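Local coordinates for surface layer protein (Geobacillus stearothermophilus, PDB 2RA1) that forms part of the bacterial cell surface layer, this chain being the N-terminal portion, which probably includes the region that binds cell wall sugar polymer, at residues D343-L348 and G379-T384; S372-T377 and K388-N393. All blocks are in the same frame, centred on the assembly; numbering follows the deposited sequence. Where two conformers were deposited one is given.

Both contacts lie in the small all-beta domain at the C-terminal end of this chain, and their centres are about 8 Å apart. Contact 1 pairs the two short strands 346-347 and 381-382. Contact 2 lies where edge strand 367-372 runs out beside 389-397. The segments alternate along the chain. Ile382 of contact 1 packs on Leu376 of contact 2, and Leu348 on Val392, so the apolar side is shared. Both are partly buried, with valines, Ile382 and Leu348 buried and most of the polar residues at least partly exposed. Contact 1 is held mainly by backbone hydrogen bonds, contact 2 mainly by serine hydroxyls.

Contact 1 (D343-L348 and G379-T384); sequences DSAVDL and GKFINT
Val346 and Ile382 form an antiparallel hydrogen-bonded pair, with Val346 N to Ile382 O at 2.8 Å and Ile382 N to Val346 O at 3.0 Å. Asp347 and Phe381 follow as a non-hydrogen-bonded pair. Leu348 N to Lys380 O continues the ladder. Beyond the other end, past the Asx turn and out of its register, Thr384 N bonds Asp343 O. Thr384 adds a side-chain bond there. Its OG1 accepts from Asp343 N at 2.9 Å and also bonds Pro341 O. OG1 sits between the backbone N and the carbonyl carbon (chi1 58°), which turns it to the opposite segment.

The Phe381 ring and Asp347 lie on one face of the ladder. Asp347 CG lies over one ring face, and Asp347 CB is 3.5 Å from Phe381 CE2. The carboxylate and ring planes are 44° apart. Ala345 O comes at the ring edge, and Ala345 CB touches CD2. The extended Lys380 chain runs past the same carboxylate, with CG 3.6 Å from Asp347 OD1. The contact is with methylenes, since Lys380 NZ stays 4.6 Å from Asp347 OD2. Asp347 OD1 instead bonds Thr349 OG1. Asn383 lays its amide against Ser344, with OD1 3.3 Å from Ser344 CA, and that oxygen bonds Thr385 OG1.

On the other side of the ladder Val346 and Ile382 point into the domain. Leu348 CD2 meets Ile382 CG1 at 4.2 Å. Ile382 continues onto Val390 and Val392 of strand 389-397. Asp343 OD1 accepts from Ala345 N, which makes an Asx turn. Lys380 and Phe381 both face Thr377 in a classic beta bulge. The arrangement is a short two-stranded antiparallel ribbon, entered through an Asx turn and lying against strands 367-372 and 389-397 of the domain's four-stranded mixed sheet.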
loop_
_atom_site.group_PDB
_atom_site.type_symbol
_atom_site.label_atom_id
_atom_site.label_comp_id
_atom_site.label_asym_id
_atom_site.label_seq_id
_atom_site.Cartn_x
_atom_site.Cartn_y
_atom_site.Cartn_z
ATOM N N ASP A 343 8.771 45.551 -8.454
ATOM C CA ASP A 343 7.343 45.254 -8.421
ATOM C C ASP A 343 6.607 46.464 -7.866
ATOM O O ASP A 343 7.183 47.246 -7.117
ATOM C CB ASP A 343 7.073 44.023 -7.537
ATOM C CG ASP A 343 5.720 43.383 -7.816
ATOM O OD1 ASP A 343 4.733 43.672 -7.082
ATOM O OD2 ASP A 343 5.652 42.583 -8.783
ATOM N N SER A 344 5.338 46.614 -8.220
ATOM C CA SER A 344 4.572 47.760 -7.754
ATOM C C SER A 344 4.095 47.619 -6.300
ATOM O O SER A 344 3.611 48.581 -5.710
ATOM C CB SER A 344 3.408 48.060 -8.705
ATOM O OG SER A 344 3.045 46.907 -9.439
ATOM N N ALA A 345 4.251 46.432 -5.720
ATOM C CA ALA A 345 3.917 46.231 -4.306
ATOM C C ALA A 345 4.732 45.092 -3.683
ATOM O O ALA A 345 4.342 43.926 -3.721
ATOM C CB ALA A 345 2.407 46.004 -4.119
ATOM N N VAL A 346 5.873 45.460 -3.113
ATOM C CA VAL A 346 6.796 44.529 -2.473
ATOM C C VAL A 346 6.599 44.571 -0.952
ATOM O O VAL A 346 6.785 45.608 -0.329
ATOM C CB VAL A 346 8.254 44.927 -2.825
ATOM C CG1 VAL A 346 9.268 44.149 -2.011
ATOM C CG2 VAL A 346 8.506 44.783 -4.327
ATOM N N ASP A 347 6.194 43.449 -0.370
ATOM C CA ASP A 347 6.035 43.327 1.075
ATOM C C ASP A 347 7.402 43.208 1.758
ATOM O O ASP A 347 8.077 42.191 1.651
ATOM C CB ASP A 347 5.169 42.100 1.391
ATOM C CG ASP A 347 4.870 41.942 2.873
ATOM O OD1 ASP A 347 5.500 42.619 3.687
ATOM O OD2 ASP A 347 4.008 41.117 3.227
ATOM N N LEU A 348 7.795 44.253 2.468
ATOM C CA LEU A 348 9.077 44.291 3.153
ATOM C C LEU A 348 9.286 43.275 4.300
ATOM O O LEU A 348 10.427 42.943 4.621
ATOM C CB LEU A 348 9.333 45.711 3.654
ATOM C CG LEU A 348 9.590 46.715 2.532
ATOM C CD1 LEU A 348 9.887 48.072 3.120
ATOM C CD2 LEU A 348 10.743 46.264 1.674
ATOM N N GLY A 379 1.784 50.003 5.819
ATOM C CA GLY A 379 2.958 50.021 6.673
ATOM C C GLY A 379 4.117 49.111 6.263
ATOM O O GLY A 379 5.147 49.106 6.941
ATOM N N LYS A 380 3.973 48.374 5.154
ATOM C CA LYS A 380 4.956 47.352 4.780
ATOM C C LYS A 380 5.206 47.161 3.280
ATOM O O LYS A 380 6.215 46.574 2.915
ATOM C CB LYS A 380 4.614 45.997 5.418
ATOM C CG LYS A 380 3.397 45.314 4.828
ATOM C CD LYS A 380 2.860 44.235 5.759
ATOM C CE LYS A 380 1.664 43.523 5.156
ATOM N NZ LYS A 380 0.864 42.782 6.163
ATOM N N PHE A 381 4.307 47.642 2.423
ATOM C CA PHE A 381 4.474 47.503 0.969
ATOM C C PHE A 381 5.117 48.716 0.318
ATOM O O PHE A 381 4.736 49.858 0.610
ATOM C CB PHE A 381 3.120 47.286 0.306
ATOM C CG PHE A 381 2.529 45.927 0.549
ATOM C CD1 PHE A 381 1.614 45.728 1.571
ATOM C CD2 PHE A 381 2.874 44.855 -0.253
ATOM C CE1 PHE A 381 1.057 44.479 1.795
ATOM C CE2 PHE A 381 2.320 43.585 -0.031
ATOM C CZ PHE A 381 1.419 43.401 0.992
ATOM N N ILE A 382 6.085 48.487 -0.566
ATOM C CA ILE A 382 6.591 49.575 -1.419
ATOM C C ILE A 382 6.597 49.267 -2.923
ATOM O O ILE A 382 6.648 48.120 -3.342
ATOM C CB ILE A 382 7.993 50.105 -0.991
ATOM C CG1 ILE A 382 9.070 49.010 -1.061
ATOM C CG2 ILE A 382 7.935 50.741 0.386
ATOM C CD1 ILE A 382 10.494 49.570 -1.060
ATOM N N ASN A 383 6.556 50.320 -3.725
ATOM C CA ASN A 383 6.579 50.207 -5.171
ATOM C C ASN A 383 7.985 50.493 -5.711
ATOM O O ASN A 383 8.467 51.618 -5.641
ATOM C CB ASN A 383 5.579 51.210 -5.746
ATOM C CG ASN A 383 5.397 51.069 -7.244
ATOM O OD1 ASN A 383 6.275 50.581 -7.952
ATOM N ND2 ASN A 383 4.242 51.485 -7.729
ATOM N N THR A 384 8.646 49.474 -6.246
ATOM C CA THR A 384 10.032 49.612 -6.696
ATOM C C THR A 384 10.152 49.727 -8.212
ATOM O O THR A 384 11.262 49.807 -8.752
ATOM C CB THR A 384 10.921 48.419 -6.228
ATOM O OG1 THR A 384 10.367 47.191 -6.714
ATOM C CG2 THR A 384 10.988 48.355 -4.712
#

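Contact 2 (S372-T377 and K388-N393); sequences SSEKLT and KSVIVN
An ST turn at Ser372 ends edge strand 367-372 beside Ile391 of strand 389-397, and the contact is built round that turn. Ser372 pairs with Val392 as an antiparallel non-hydrogen-bonded pair. Ile391 O takes two bonds, from Ser372 OG at 2.7 Å and from Ser373 N at 2.9 Å. The two donors reach it from opposite faces of the carbonyl plane. Ser372 OG also accepts from Glu374 N at 3.1 Å, closing the turn. With OG anti to the backbone N (chi1 -170°), the hydroxyl reaches both Ile391 O and Glu374 N.

Ser373 OG accepts from Ile391 N at 3.1 Å. This hydroxyl thus stands in for a backbone carbonyl. It also lies very close to Glu374 OE2, but a bond there is doubtful. In the conformer given, the Glu374 chain bends at chi2 and its CG packs on Val390 CG1 at 3.8 Å, the two side chains crossing at about a right angle. Ser373 CB rests on Ile391 CB at 3.8 Å.

Without the hydroxyl, as with an alanine here in place of Ser372, Glu374 N would probably lose its turn acceptor and Ile391 O one of its two donors. Val390 also touches Val410, and Val392 touches Leu408, both of strand 406-410. The arrangement is that of a sheet edge, where side-chain hydroxyls carry on the strand pairing and an ST turn leads the chain away.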
loop_
_atom_site.group_PDB
_atom_site.type_symbol
_atom_site.label_atom_id
_atom_site.label_comp_id
_atom_site.label_asym_id
_atom_site.label_seq_id
_atom_site.Cartn_x
_atom_site.Cartn_y
_atom_site.Cartn_z
ATOM N N SER A 372 11.063 54.334 4.891
ATOM C CA SER A 372 11.573 54.133 3.551
ATOM C C SER A 372 11.666 55.445 2.791
ATOM O O SER A 372 10.945 56.414 3.079
ATOM C CB SER A 372 10.673 53.166 2.787
ATOM O OG SER A 372 11.285 52.797 1.564
ATOM N N SER A 373 12.556 55.446 1.810
ATOM C CA SER A 373 12.603 56.490 0.825
ATOM C C SER A 373 11.316 56.490 -0.008
ATOM O O SER A 373 11.012 57.473 -0.681
ATOM C CB SER A 373 13.837 56.316 -0.070
ATOM O OG SER A 373 13.650 55.267 -0.995
ATOM N N GLU A 374 10.562 55.398 0.059
ATOM C CA GLU A 374 9.371 55.238 -0.775
ATOM C C GLU A 374 8.093 55.203 0.061
ATOM O O GLU A 374 8.107 54.760 1.206
ATOM C CB GLU A 374 9.475 53.955 -1.612
ATOM C CG GLU A 374 10.813 53.743 -2.271
ATOM C CD GLU A 374 11.201 54.879 -3.197
ATOM O OE1 GLU A 374 10.351 55.325 -3.987
ATOM O OE2 GLU A 374 12.373 55.307 -3.151
ATOM N N LYS A 375 6.989 55.671 -0.517
ATOM C CA LYS A 375 5.719 55.646 0.178
ATOM C C LYS A 375 5.311 54.215 0.534
ATOM O O LYS A 375 5.326 53.313 -0.308
ATOM C CB LYS A 375 4.628 56.343 -0.646
ATOM C CG LYS A 375 3.419 56.788 0.176
ATOM C CD LYS A 375 2.514 57.784 -0.579
ATOM C CE LYS A 375 3.040 59.231 -0.521
ATOM N NZ LYS A 375 2.205 60.168 -1.348
ATOM N N LEU A 376 4.943 54.024 1.798
ATOM C CA LEU A 376 4.583 52.717 2.320
ATOM C C LEU A 376 3.072 52.556 2.413
ATOM O O LEU A 376 2.387 53.424 2.924
ATOM C CB LEU A 376 5.209 52.499 3.701
ATOM C CG LEU A 376 6.686 52.128 3.807
ATOM C CD1 LEU A 376 7.251 52.681 5.100
ATOM C CD2 LEU A 376 6.877 50.609 3.728
ATOM N N THR A 377 2.564 51.432 1.918
ATOM C CA THR A 377 1.144 51.102 2.015
ATOM C C THR A 377 0.953 49.950 2.993
ATOM O O THR A 377 1.736 49.003 2.994
ATOM C CB THR A 377 0.575 50.719 0.637
ATOM O OG1 THR A 377 0.856 51.773 -0.293
ATOM C CG2 THR A 377 -0.931 50.488 0.720
ATOM N N LYS A 388 16.146 51.765 -9.451
ATOM C CA LYS A 388 17.329 50.926 -9.393
ATOM C C LYS A 388 17.843 50.775 -7.960
ATOM O O LYS A 388 18.614 49.853 -7.661
ATOM C CB LYS A 388 18.397 51.452 -10.350
ATOM C CG LYS A 388 18.201 50.925 -11.774
ATOM C CD LYS A 388 18.779 49.512 -11.895
ATOM C CE LYS A 388 17.863 48.572 -12.684
ATOM N NZ LYS A 388 17.872 48.847 -14.127
ATOM N N SER A 389 17.390 51.661 -7.073
ATOM C CA SER A 389 17.668 51.537 -5.639
ATOM C C SER A 389 16.491 52.031 -4.819
ATOM O O SER A 389 15.627 52.753 -5.328
ATOM C CB SER A 389 18.895 52.350 -5.227
ATOM O OG SER A 389 18.534 53.711 -5.058
ATOM N N VAL A 390 16.458 51.640 -3.547
ATOM C CA VAL A 390 15.551 52.257 -2.582
ATOM C C VAL A 390 16.195 52.184 -1.216
ATOM O O VAL A 390 17.132 51.426 -1.004
ATOM C CB VAL A 390 14.173 51.569 -2.531
ATOM C CG1 VAL A 390 13.498 51.591 -3.920
ATOM C CG2 VAL A 390 14.320 50.130 -2.000
ATOM N N ILE A 391 15.679 52.970 -0.285
ATOM C CA ILE A 391 16.202 52.962 1.057
ATOM C C ILE A 391 15.127 52.528 2.033
ATOM O O ILE A 391 13.997 52.986 1.966
ATOM C CB ILE A 391 16.705 54.343 1.450
ATOM C CG1 ILE A 391 17.993 54.650 0.677
ATOM C CG2 ILE A 391 16.917 54.400 2.980
ATOM C CD1 ILE A 391 18.443 56.081 0.799
ATOM N N VAL A 392 15.476 51.617 2.927
ATOM C CA VAL A 392 14.476 51.044 3.813
ATOM C C VAL A 392 15.091 50.817 5.183
ATOM O O VAL A 392 16.319 50.756 5.334
ATOM C CB VAL A 392 13.940 49.712 3.272
ATOM C CG1 VAL A 392 13.180 49.917 1.979
ATOM C CG2 VAL A 392 15.099 48.759 3.019
ATOM N N ASN A 393 14.219 50.693 6.177
ATOM C CA ASN A 393 14.626 50.543 7.567
ATOM C C ASN A 393 13.602 49.687 8.313
ATOM O O ASN A 393 12.445 50.069 8.475
ATOM C CB ASN A 393 14.733 51.922 8.203
ATOM C CG ASN A 393 15.249 51.877 9.621
ATOM O OD1 ASN A 393 14.882 50.998 10.416
ATOM N ND2 ASN A 393 16.108 52.833 9.950
#